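Local atomic coordinates of phenazine-1-carboxylate N-methyltransferase (Pseudomonas aeruginosa, PDB entry 2IP2), a protein that transfers a methyl group from S-adenosyl-L-methionine to phenazine-1-carboxylate, giving 5-methylphenazine-1-carboxylate on the route to the virulence pigment pyocyanin. Residues A34-S39 with A48-S53; G103-A108 with P140-R145; K183-L186 with S191-G194; A249-L254 with V306-R311. All blocks are in the same frame, centred on the assembly; numbering follows the deposited sequence.

Contact 1 (A34-S39 with A48-S53)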
loop_
_atom_site.group_PDB
_atom_site.type_symbol
_atom_site.label_atom_id
_atom_site.label_comp_id
_atom_site.label_asym_id
_atom_site.label_seq_id
_atom_site.Cartn_x
_atom_site.Cartn_y
_atom_site.Cartn_z
ATOM N N ALA A 34 16.916 -10.696 -1.482
ATOM C CA ALA A 34 16.572 -12.085 -1.604
ATOM C C ALA A 34 17.673 -12.938 -2.259
ATOM O O ALA A 34 17.894 -14.073 -1.819
ATOM C CB ALA A 34 15.268 -12.222 -2.391
ATOM N N ASP A 35 18.311 -12.414 -3.301
ATOM C CA ASP A 35 19.480 -13.047 -3.953
ATOM C C ASP A 35 20.673 -13.138 -3.024
ATOM O O ASP A 35 21.264 -14.218 -2.869
ATOM C CB ASP A 35 19.837 -12.273 -5.213
ATOM C CG ASP A 35 18.611 -12.147 -6.143
ATOM O OD1 ASP A 35 17.975 -13.212 -6.388
ATOM O OD2 ASP A 35 18.273 -11.015 -6.562
ATOM N N LEU A 36 21.013 -12.013 -2.392
ATOM C CA LEU A 36 22.086 -12.002 -1.397
ATOM C C LEU A 36 21.855 -13.049 -0.327
ATOM O O LEU A 36 22.763 -13.852 -0.017
ATOM C CB LEU A 36 22.277 -10.590 -0.775
ATOM C CG LEU A 36 22.640 -9.487 -1.789
ATOM C CD1 LEU A 36 22.573 -8.166 -1.168
ATOM C CD2 LEU A 36 24.087 -9.665 -2.339
ATOM N N ILE A 37 20.669 -13.044 0.261
ATOM C CA ILE A 37 20.332 -14.016 1.313
ATOM C C ILE A 37 20.419 -15.463 0.856
ATOM O O ILE A 37 20.986 -16.306 1.596
ATOM C CB ILE A 37 18.944 -13.721 1.976
ATOM C CG1 ILE A 37 19.066 -12.428 2.824
ATOM C CG2 ILE A 37 18.467 -14.912 2.795
ATOM C CD1 ILE A 37 17.694 -11.721 3.199
ATOM N N GLU A 38 19.888 -15.769 -0.330
ATOM C CA GLU A 38 19.943 -17.140 -0.849
ATOM C C GLU A 38 21.381 -17.614 -0.995
ATOM O O GLU A 38 21.678 -18.794 -0.782
ATOM C CB GLU A 38 19.233 -17.263 -2.193
ATOM C CG GLU A 38 18.866 -18.698 -2.557
ATOM C CD GLU A 38 18.004 -19.378 -1.501
ATOM O OE1 GLU A 38 17.356 -18.688 -0.687
ATOM O OE2 GLU A 38 17.883 -20.627 -1.507
ATOM N N SER A 39 22.276 -16.698 -1.327
ATOM C CA SER A 39 23.715 -17.063 -1.493
ATOM C C SER A 39 24.484 -17.150 -0.167
ATOM O O SER A 39 25.705 -17.414 -0.160
ATOM C CB SER A 39 24.407 -16.068 -2.415
ATOM O OG SER A 39 24.598 -14.801 -1.783
ATOM N N ALA A 48 24.462 -5.129 4.727
ATOM C CA ALA A 48 24.804 -3.724 4.647
ATOM C C ALA A 48 26.041 -3.410 3.835
ATOM O O ALA A 48 26.035 -2.468 3.009
ATOM C CB ALA A 48 24.849 -3.060 6.064
ATOM N N ALA A 49 27.100 -4.209 4.047
ATOM C CA ALA A 49 28.355 -4.043 3.321
ATOM C C ALA A 49 28.105 -4.361 1.871
ATOM O O ALA A 49 28.648 -3.702 0.949
ATOM C CB ALA A 49 29.464 -4.976 3.892
ATOM N N ALA A 50 27.259 -5.346 1.655
ATOM C CA ALA A 50 26.997 -5.791 0.290
ATOM C C ALA A 50 26.230 -4.743 -0.561
ATOM O O ALA A 50 26.452 -4.667 -1.753
ATOM C CB ALA A 50 26.278 -7.106 0.300
ATOM N N VAL A 51 25.377 -3.938 0.072
ATOM C CA VAL A 51 24.517 -3.001 -0.692
ATOM C C VAL A 51 24.891 -1.523 -0.515
ATOM O O VAL A 51 24.382 -0.664 -1.256
ATOM C CB VAL A 51 23.012 -3.220 -0.334
ATOM C CG1 VAL A 51 22.577 -4.644 -0.631
ATOM C CG2 VAL A 51 22.745 -2.882 1.124
ATOM N N GLY A 52 25.796 -1.234 0.425
ATOM C CA GLY A 52 26.233 0.154 0.732
ATOM C C GLY A 52 25.256 0.859 1.684
ATOM O O GLY A 52 24.881 2.001 1.478
ATOM N N SER A 53 24.873 0.157 2.732
ATOM C CA SER A 53 23.993 0.677 3.745
ATOM C C SER A 53 24.688 0.489 5.078
ATOM O O SER A 53 25.889 0.343 5.135
ATOM C CB SER A 53 22.653 -0.084 3.703
ATOM O OG SER A 53 21.717 0.492 4.591
#

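Contact 2 (G103-A108 with P140-R145)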
loop_
_atom_site.group_PDB
_atom_site.type_symbol
_atom_site.label_atom_id
_atom_site.label_comp_id
_atom_site.label_asym_id
_atom_site.label_seq_id
_atom_site.Cartn_x
_atom_site.Cartn_y
_atom_site.Cartn_z
ATOM N N GLY A 103 6.987 -0.462 -9.024
ATOM C CA GLY A 103 7.570 0.512 -8.071
ATOM C C GLY A 103 8.279 1.695 -8.702
ATOM O O GLY A 103 8.735 2.590 -7.990
ATOM N N GLU A 104 8.299 1.739 -10.031
ATOM C CA GLU A 104 8.955 2.825 -10.773
ATOM C C GLU A 104 7.893 3.448 -11.618
ATOM O O GLU A 104 7.160 4.298 -11.121
ATOM C CB GLU A 104 10.168 2.277 -11.535
ATOM C CG GLU A 104 11.306 1.937 -10.541
ATOM C CD GLU A 104 12.493 1.086 -11.068
ATOM O OE1 GLU A 104 12.608 0.831 -12.316
ATOM O OE2 GLU A 104 13.300 0.667 -10.178
ATOM N N GLU A 105 7.731 3.001 -12.889
ATOM C CA GLU A 105 6.760 3.610 -13.763
ATOM C C GLU A 105 5.344 3.679 -13.147
ATOM O O GLU A 105 4.692 4.700 -13.259
ATOM C CB GLU A 105 6.643 2.795 -15.033
ATOM C CG GLU A 105 7.573 3.256 -16.115
ATOM C CD GLU A 105 8.959 2.654 -15.985
ATOM O OE1 GLU A 105 9.225 1.906 -15.010
ATOM O OE2 GLU A 105 9.769 2.921 -16.915
ATOM N N PHE A 106 4.848 2.586 -12.573
ATOM C CA PHE A 106 3.473 2.673 -12.035
ATOM C C PHE A 106 3.321 3.410 -10.700
ATOM O O PHE A 106 2.236 3.921 -10.374
ATOM C CB PHE A 106 2.819 1.326 -11.990
ATOM C CG PHE A 106 2.528 0.760 -13.367
ATOM C CD1 PHE A 106 2.325 1.625 -14.483
ATOM C CD2 PHE A 106 2.428 -0.634 -13.532
ATOM C CE1 PHE A 106 1.974 1.065 -15.765
ATOM C CE2 PHE A 106 2.120 -1.194 -14.785
ATOM C CZ PHE A 106 1.853 -0.350 -15.885
ATOM N N HIS A 107 4.393 3.478 -9.939
ATOM C CA HIS A 107 4.404 4.379 -8.751
ATOM C C HIS A 107 4.289 5.841 -9.227
ATOM O O HIS A 107 3.536 6.651 -8.658
ATOM C CB HIS A 107 5.715 4.211 -7.981
ATOM C CG HIS A 107 5.851 5.142 -6.806
ATOM N ND1 HIS A 107 5.227 4.911 -5.597
ATOM C CD2 HIS A 107 6.544 6.300 -6.657
ATOM C CE1 HIS A 107 5.516 5.897 -4.747
ATOM N NE2 HIS A 107 6.316 6.750 -5.370
ATOM N N ALA A 108 5.052 6.183 -10.271
ATOM C CA ALA A 108 4.881 7.498 -10.873
ATOM C C ALA A 108 3.471 7.732 -11.379
ATOM O O ALA A 108 2.897 8.826 -11.195
ATOM C CB ALA A 108 5.867 7.656 -12.038
ATOM N N PRO A 140 12.696 1.618 -26.052
ATOM C CA PRO A 140 12.936 0.186 -26.076
ATOM C C PRO A 140 13.262 -0.451 -24.703
ATOM O O PRO A 140 12.810 -1.557 -24.437
ATOM C CB PRO A 140 14.116 0.058 -27.058
ATOM C CG PRO A 140 13.921 1.244 -28.000
ATOM C CD PRO A 140 13.558 2.343 -27.009
ATOM N N ASP A 141 14.033 0.238 -23.853
ATOM C CA ASP A 141 14.380 -0.324 -22.535
ATOM C C ASP A 141 13.125 -0.476 -21.674
ATOM O O ASP A 141 13.015 -1.455 -20.961
ATOM C CB ASP A 141 15.448 0.513 -21.845
ATOM C CG ASP A 141 16.685 -0.308 -21.492
ATOM O OD1 ASP A 141 16.556 -1.310 -20.750
ATOM O OD2 ASP A 141 17.786 0.041 -21.976
ATOM N N ALA A 142 12.196 0.483 -21.772
ATOM C CA ALA A 142 10.951 0.441 -20.977
ATOM C C ALA A 142 10.084 -0.703 -21.504
ATOM O O ALA A 142 9.551 -1.532 -20.741
ATOM C CB ALA A 142 10.228 1.778 -21.067
ATOM N N GLY A 143 10.006 -0.784 -22.821
ATOM C CA GLY A 143 9.315 -1.894 -23.464
ATOM C C GLY A 143 9.848 -3.266 -23.026
ATOM O O GLY A 143 9.065 -4.147 -22.665
ATOM N N ARG A 144 11.172 -3.437 -23.072
ATOM C CA ARG A 144 11.840 -4.629 -22.533
ATOM C C ARG A 144 11.463 -4.930 -21.075
ATOM O O ARG A 144 11.063 -6.042 -20.725
ATOM C CB ARG A 144 13.365 -4.429 -22.608
ATOM C CG ARG A 144 14.219 -5.652 -22.189
ATOM C CD ARG A 144 15.719 -5.288 -22.133
ATOM N NE ARG A 144 16.039 -4.281 -21.108
ATOM C CZ ARG A 144 16.077 -4.527 -19.797
ATOM N NH1 ARG A 144 15.825 -5.739 -19.340
ATOM N NH2 ARG A 144 16.396 -3.556 -18.941
ATOM N N ARG A 145 11.571 -3.929 -20.229
ATOM C CA ARG A 145 11.190 -4.126 -18.815
ATOM C C ARG A 145 9.729 -4.472 -18.588
ATOM O O ARG A 145 9.361 -5.255 -17.634
ATOM C CB ARG A 145 11.559 -2.889 -18.045
ATOM C CG ARG A 145 13.103 -2.784 -17.827
ATOM C CD ARG A 145 13.436 -1.622 -16.898
ATOM N NE ARG A 145 13.214 -0.325 -17.519
ATOM C CZ ARG A 145 12.208 0.477 -17.174
ATOM N NH1 ARG A 145 11.379 0.112 -16.202
ATOM N NH2 ARG A 145 12.030 1.631 -17.796
#

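Contact 3 (K183-L186 with S191-G194)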
loop_
_atom_site.group_PDB
_atom_site.type_symbol
_atom_site.label_atom_id
_atom_site.label_comp_id
_atom_site.label_asym_id
_atom_site.label_seq_id
_atom_site.Cartn_x
_atom_site.Cartn_y
_atom_site.Cartn_z
ATOM N N LYS A 183 4.415 -20.179 -26.025
ATOM C CA LYS A 183 5.590 -20.849 -25.488
ATOM C C LYS A 183 5.262 -21.729 -24.269
ATOM O O LYS A 183 5.728 -22.857 -24.209
ATOM C CB LYS A 183 6.683 -19.829 -25.177
ATOM C CG LYS A 183 7.779 -20.343 -24.272
ATOM C CD LYS A 183 8.477 -19.153 -23.665
ATOM C CE LYS A 183 9.249 -18.400 -24.734
ATOM N NZ LYS A 183 10.706 -18.777 -24.678
ATOM N N ALA A 184 4.451 -21.222 -23.323
ATOM C CA ALA A 184 3.949 -22.012 -22.192
ATOM C C ALA A 184 3.270 -23.311 -22.693
ATOM O O ALA A 184 3.555 -24.435 -22.195
ATOM C CB ALA A 184 2.976 -21.179 -21.329
ATOM N N ILE A 185 2.460 -23.204 -23.737
ATOM C CA ILE A 185 1.753 -24.391 -24.215
ATOM C C ILE A 185 2.738 -25.440 -24.774
ATOM O O ILE A 185 2.679 -26.628 -24.398
ATOM C CB ILE A 185 0.642 -24.080 -25.261
ATOM C CG1 ILE A 185 -0.496 -23.277 -24.620
ATOM C CG2 ILE A 185 0.132 -25.391 -25.903
ATOM C CD1 ILE A 185 -1.240 -22.366 -25.638
ATOM N N LEU A 186 3.640 -25.004 -25.651
ATOM C CA LEU A 186 4.568 -25.931 -26.277
ATOM C C LEU A 186 5.610 -26.485 -25.309
ATOM O O LEU A 186 6.149 -27.585 -25.549
ATOM C CB LEU A 186 5.196 -25.332 -27.529
ATOM C CG LEU A 186 4.182 -24.843 -28.587
ATOM C CD1 LEU A 186 4.778 -23.734 -29.480
ATOM C CD2 LEU A 186 3.603 -25.949 -29.417
ATOM N N SER A 191 4.128 -32.226 -27.932
ATOM C CA SER A 191 3.437 -32.675 -29.153
ATOM C C SER A 191 2.313 -31.708 -29.670
ATOM O O SER A 191 1.603 -32.005 -30.660
ATOM C CB SER A 191 2.877 -34.070 -28.921
ATOM O OG SER A 191 1.519 -34.029 -28.591
ATOM N N ALA A 192 2.127 -30.577 -28.999
ATOM C CA ALA A 192 1.143 -29.587 -29.451
ATOM C C ALA A 192 1.722 -28.907 -30.687
ATOM O O ALA A 192 2.941 -28.816 -30.817
ATOM C CB ALA A 192 0.897 -28.556 -28.362
ATOM N N ARG A 193 0.865 -28.443 -31.590
ATOM C CA ARG A 193 1.328 -27.623 -32.708
ATOM C C ARG A 193 0.455 -26.381 -32.757
ATOM O O ARG A 193 -0.736 -26.457 -32.460
ATOM C CB ARG A 193 1.206 -28.365 -34.051
ATOM C CG ARG A 193 1.982 -29.711 -34.158
ATOM C CD ARG A 193 2.423 -30.071 -35.620
ATOM N NE ARG A 193 1.492 -29.623 -36.669
ATOM C CZ ARG A 193 1.800 -28.757 -37.641
ATOM N NH1 ARG A 193 3.024 -28.239 -37.736
ATOM N NH2 ARG A 193 0.877 -28.403 -38.520
ATOM N N GLY A 194 1.047 -25.248 -33.124
ATOM C CA GLY A 194 0.344 -23.991 -33.026
ATOM C C GLY A 194 0.771 -22.943 -34.025
ATOM O O GLY A 194 1.876 -22.990 -34.570
#

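Contact 4 (A249-L254 with V306-R311)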
loop_
_atom_site.group_PDB
_atom_site.type_symbol
_atom_site.label_atom_id
_atom_site.label_comp_id
_atom_site.label_asym_id
_atom_site.label_seq_id
_atom_site.Cartn_x
_atom_site.Cartn_y
_atom_site.Cartn_z
ATOM N N ALA A 249 -18.666 -4.260 -32.368
ATOM C CA ALA A 249 -18.457 -4.559 -33.781
ATOM C C ALA A 249 -17.211 -5.430 -34.012
ATOM O O ALA A 249 -17.303 -6.480 -34.674
ATOM C CB ALA A 249 -18.358 -3.256 -34.615
ATOM N N ALA A 250 -16.065 -4.948 -33.512
ATOM C CA ALA A 250 -14.773 -5.631 -33.685
ATOM C C ALA A 250 -14.775 -7.020 -33.051
ATOM O O ALA A 250 -14.297 -7.984 -33.676
ATOM C CB ALA A 250 -13.593 -4.748 -33.154
ATOM N N SER A 251 -15.368 -7.138 -31.853
ATOM C CA SER A 251 -15.435 -8.427 -31.173
ATOM C C SER A 251 -16.282 -9.411 -31.935
ATOM O O SER A 251 -15.999 -10.613 -31.928
ATOM C CB SER A 251 -15.945 -8.321 -29.726
ATOM O OG SER A 251 -15.125 -7.465 -28.930
ATOM N N LEU A 252 -17.336 -8.922 -32.596
ATOM C CA LEU A 252 -18.184 -9.856 -33.313
ATOM C C LEU A 252 -17.489 -10.272 -34.618
ATOM O O LEU A 252 -17.624 -11.425 -35.027
ATOM C CB LEU A 252 -19.613 -9.283 -33.544
ATOM C CG LEU A 252 -20.645 -9.203 -32.399
ATOM C CD1 LEU A 252 -21.938 -8.635 -32.982
ATOM C CD2 LEU A 252 -20.937 -10.535 -31.698
ATOM N N ARG A 253 -16.714 -9.381 -35.232
ATOM C CA ARG A 253 -15.931 -9.803 -36.408
ATOM C C ARG A 253 -14.922 -10.898 -36.021
ATOM O O ARG A 253 -14.829 -11.912 -36.693
ATOM C CB ARG A 253 -15.180 -8.674 -37.109
ATOM C CG ARG A 253 -16.030 -7.540 -37.755
ATOM C CD ARG A 253 -15.197 -6.721 -38.780
ATOM N NE ARG A 253 -14.716 -7.570 -39.876
ATOM C CZ ARG A 253 -15.425 -7.879 -40.970
ATOM N NH1 ARG A 253 -16.648 -7.375 -41.147
ATOM N NH2 ARG A 253 -14.896 -8.673 -41.896
ATOM N N LEU A 254 -14.219 -10.709 -34.905
ATOM C CA LEU A 254 -13.203 -11.679 -34.484
ATOM C C LEU A 254 -13.854 -13.044 -34.177
ATOM O O LEU A 254 -13.424 -14.112 -34.653
ATOM C CB LEU A 254 -12.458 -11.134 -33.232
ATOM C CG LEU A 254 -11.474 -12.123 -32.645
ATOM C CD1 LEU A 254 -10.303 -12.297 -33.612
ATOM C CD2 LEU A 254 -10.999 -11.554 -31.291
ATOM N N VAL A 306 -19.695 -13.503 -21.426
ATOM C CA VAL A 306 -20.546 -14.641 -21.757
ATOM C C VAL A 306 -21.604 -14.220 -22.798
ATOM O O VAL A 306 -21.782 -14.917 -23.830
ATOM C CB VAL A 306 -21.159 -15.219 -20.465
ATOM C CG1 VAL A 306 -22.325 -16.146 -20.755
ATOM C CG2 VAL A 306 -20.063 -15.948 -19.590
ATOM N N ASP A 307 -22.253 -13.073 -22.566
ATOM C CA ASP A 307 -23.278 -12.557 -23.497
ATOM C C ASP A 307 -22.710 -12.176 -24.873
ATOM O O ASP A 307 -23.359 -12.344 -25.904
ATOM C CB ASP A 307 -23.976 -11.333 -22.912
ATOM C CG ASP A 307 -24.912 -11.678 -21.801
ATOM O OD1 ASP A 307 -25.154 -12.889 -21.574
ATOM O OD2 ASP A 307 -25.364 -10.722 -21.126
ATOM N N LEU A 308 -21.489 -11.652 -24.874
ATOM C CA LEU A 308 -20.814 -11.285 -26.102
ATOM C C LEU A 308 -20.486 -12.542 -26.890
ATOM O O LEU A 308 -20.660 -12.577 -28.135
ATOM C CB LEU A 308 -19.563 -10.446 -25.804
ATOM C CG LEU A 308 -18.674 -10.084 -27.005
ATOM C CD1 LEU A 308 -19.384 -9.316 -28.133
ATOM C CD2 LEU A 308 -17.408 -9.307 -26.546
ATOM N N LEU A 309 -20.040 -13.575 -26.176
ATOM C CA LEU A 309 -19.744 -14.901 -26.779
ATOM C C LEU A 309 -20.974 -15.478 -27.473
ATOM O O LEU A 309 -20.885 -15.877 -28.640
ATOM C CB LEU A 309 -19.223 -15.894 -25.747
ATOM C CG LEU A 309 -17.735 -15.627 -25.372
ATOM C CD1 LEU A 309 -17.302 -16.577 -24.254
ATOM C CD2 LEU A 309 -16.832 -15.783 -26.577
ATOM N N GLY A 310 -22.104 -15.498 -26.751
ATOM C CA GLY A 310 -23.402 -15.920 -27.303
ATOM C C GLY A 310 -23.785 -15.137 -28.545
ATOM O O GLY A 310 -24.232 -15.737 -29.522
ATOM N N ARG A 311 -23.582 -13.815 -28.530
ATOM C CA ARG A 311 -23.925 -12.947 -29.661
ATOM C C ARG A 311 -23.060 -13.370 -30.853
ATOM O O ARG A 311 -23.479 -13.286 -32.020
ATOM C CB ARG A 311 -23.633 -11.506 -29.290
ATOM C CG ARG A 311 -24.739 -10.489 -29.537
ATOM C CD ARG A 311 -25.036 -9.654 -28.303
ATOM N NE ARG A 311 -23.942 -8.772 -27.872
ATOM C CZ ARG A 311 -23.620 -8.555 -26.592
ATOM N NH1 ARG A 311 -24.274 -9.175 -25.606
ATOM N NH2 ARG A 311 -22.644 -7.713 -26.299
#

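Contact 1 (A34-S39 with A48-S53)
L36 makes the apolar contact through one methyl, CD1, which meets two neighbours on the helix opposite. The closer is the branch of V51: L36 CD1 to V51 CG1 is 3.6 Å, the two side chains slanting past one another. A50 comes next, its CB 4.1 Å from L36 CD1. Both torsions of L36 serve this: CG stands beside the backbone N (chi1 -60°), and the extended second torsion carries CD1 outward to the last turn of the other helix. The joined helices, 33-38 and 44-51, belong to the N-terminal dimerisation domain, which is of the helix-turn-helix class. L47 and I41 also touch L36, and V51 packs on I58 of helix 55-67 and on L118 of the second subunit.

The polar bonds at these two helix ends are mostly local. S39 OG donates to L36 O over 2.7 Å, tilted 27° from the carbonyl plane, so the serine hydroxyl turns back on the residue that makes the contact. In 48-53, S53 N donates to A48 O at 2.9 Å, while G52 takes the positive phi that ends the helix just after V51. The exception is S53 OG, bonded to L117 O of the second subunit.

Contact 2 (G103-A108 with P140-R145)
E105 and R145 form a two-pronged, end-on salt bridge. R145 NH2 donates to E105 OE2 at 2.7 Å, and R145 NH1 donates to E105 OE1 at 3.0 Å, the latter with an N-H...O angle of 168°. Each carboxylate oxygen is met on its syn side and lies close to the guanidinium plane. The two flat groups are nevertheless turned 27° against each other, so the pairing is slightly twisted. A bend at chi3 of R145 (-71°), answered by one at chi2 of E105, brings the groups together although the side chains cross nearly at right angles. Y135 OH also bonds E105 OE2, which pins the carboxylate further in this largely buried place.

Further out, E104 OE1 lies 4.1 Å from R145 NH1 but well off the guanidinium plane. It probably adds only electrostatic attraction; the firmer partner of this glutamate is Y26, bonded to OE2. Packing is slight: A142 CB sits 4.3 Å from E105 OE2.

The bridge ties the start of helix 105-109 to the first turns of helix 140-150. F124 and F128 of helix 123-128 lie against E105, Y135 of helix 132-138 touches both A142 and R145, and helix 6-30 brings R30 to E104. Two residues beyond E105, H107 meets H107 of the second subunit.

Contact 3 (K183-L186 with S191-G194)
L186 lies tight against the backbone of A192: its CD2 methyl is 3.3 Å from A192 O and 3.9 Å from A192 CB. L186 leaves the helix alongside the strand, and its torsions, with CG beside the backbone N (chi1 -56°), deliver CD2 to A192. I185 approaches the same alanine with its gamma methyl, CG2, which lies trans to the backbone N. This methyl comes within 4.1 Å of A192 CB, so the small side chain of A192 is touched by methyls from two successive helix residues. The residues are buried, and apart from the carbonyl oxygen of A192 the touching atoms are carbons; F166 closes on both I185 and A192.

The other side is looser. L186 CD2 is still 4.3 Å from R193 N, but the side chains of S191 and R193 start away from the helix, and that of R193 runs outward to the surface. G194, next in the strand, has no side chain and makes no close contact with L186.

Helix 180-188 is the connection of a beta-alpha-beta crossover, and here its C-terminal half rests on the entry to strand 193-198, the strand that ends at D198, predicted to bind S-adenosyl-L-methionine. R193 pairs through its backbone with R169 and F171, and G194 with R218 and S220, at the starts of strands 170-174 and 219-223, while F171 and L213 of helix 211-215 also press on L186.

Contact 4 (A249-L254 with V306-R311)
S251 turns its hydroxyl back along its own helix, where OG is bonded to D247 O, and so offers mainly carbon to L308. S251 CB is 3.6 Å from L308 CD2, and S251 OG lies 3.8 Å from that same methyl without any polar claim on it. The CG of L308 stands trans to its N (chi1 175°), and this swings both methyls across to the serine; the second, L308 CD1, also meets L252 CD2 at 4.1 Å.

L252 works with a single methyl. Its CD2 lies 3.7 Å from R311 CB and 3.6 Å from R311 C, at the last turn of helix 302-311, and the two side chains cross at about a right angle. Past CB the arginine chain kinks at chi2 and chi3 and folds back over its own helix, so that L308 CA lies 3.9 Å from the plane of the R311 guanidinium, over its centre. From there R311 NH2 forms a salt bridge with E248 OE2, a charged tie to the first turn of the other helix. R311 also touches a crystal neighbour, which may influence its shape.

The helix segments cross at -56° with axes 9.8 Å apart. Deeper in, L309 rests on L255 of helix 248-261 and on V316, while V306 also packs on V316, setting helix 302-311 against the edge strand 314-322.

Overall arrangement
The four contacts follow one another along the chain without overlap. Contact 1 belongs to the N-terminal dimerisation domain, and contact 2, about 24 Å from it between centres, joins helices 105-109 and 140-150; residues of both also meet the second subunit. Contacts 3 and 4 lie in the C-terminal methyltransferase domain, 26 Å apart between centres: contact 3 sets helix 180-188 on strand 193-198 of the seven-stranded mixed sheet, and contact 4 joins helices 248-261 and 302-311, the latter packing on strand 314-322. Contacts 1 and 4, about 52 Å apart between centres, lie on opposite sides of the chain's centre, so the set spans the protein from dimer-forming part to cofactor-binding domain.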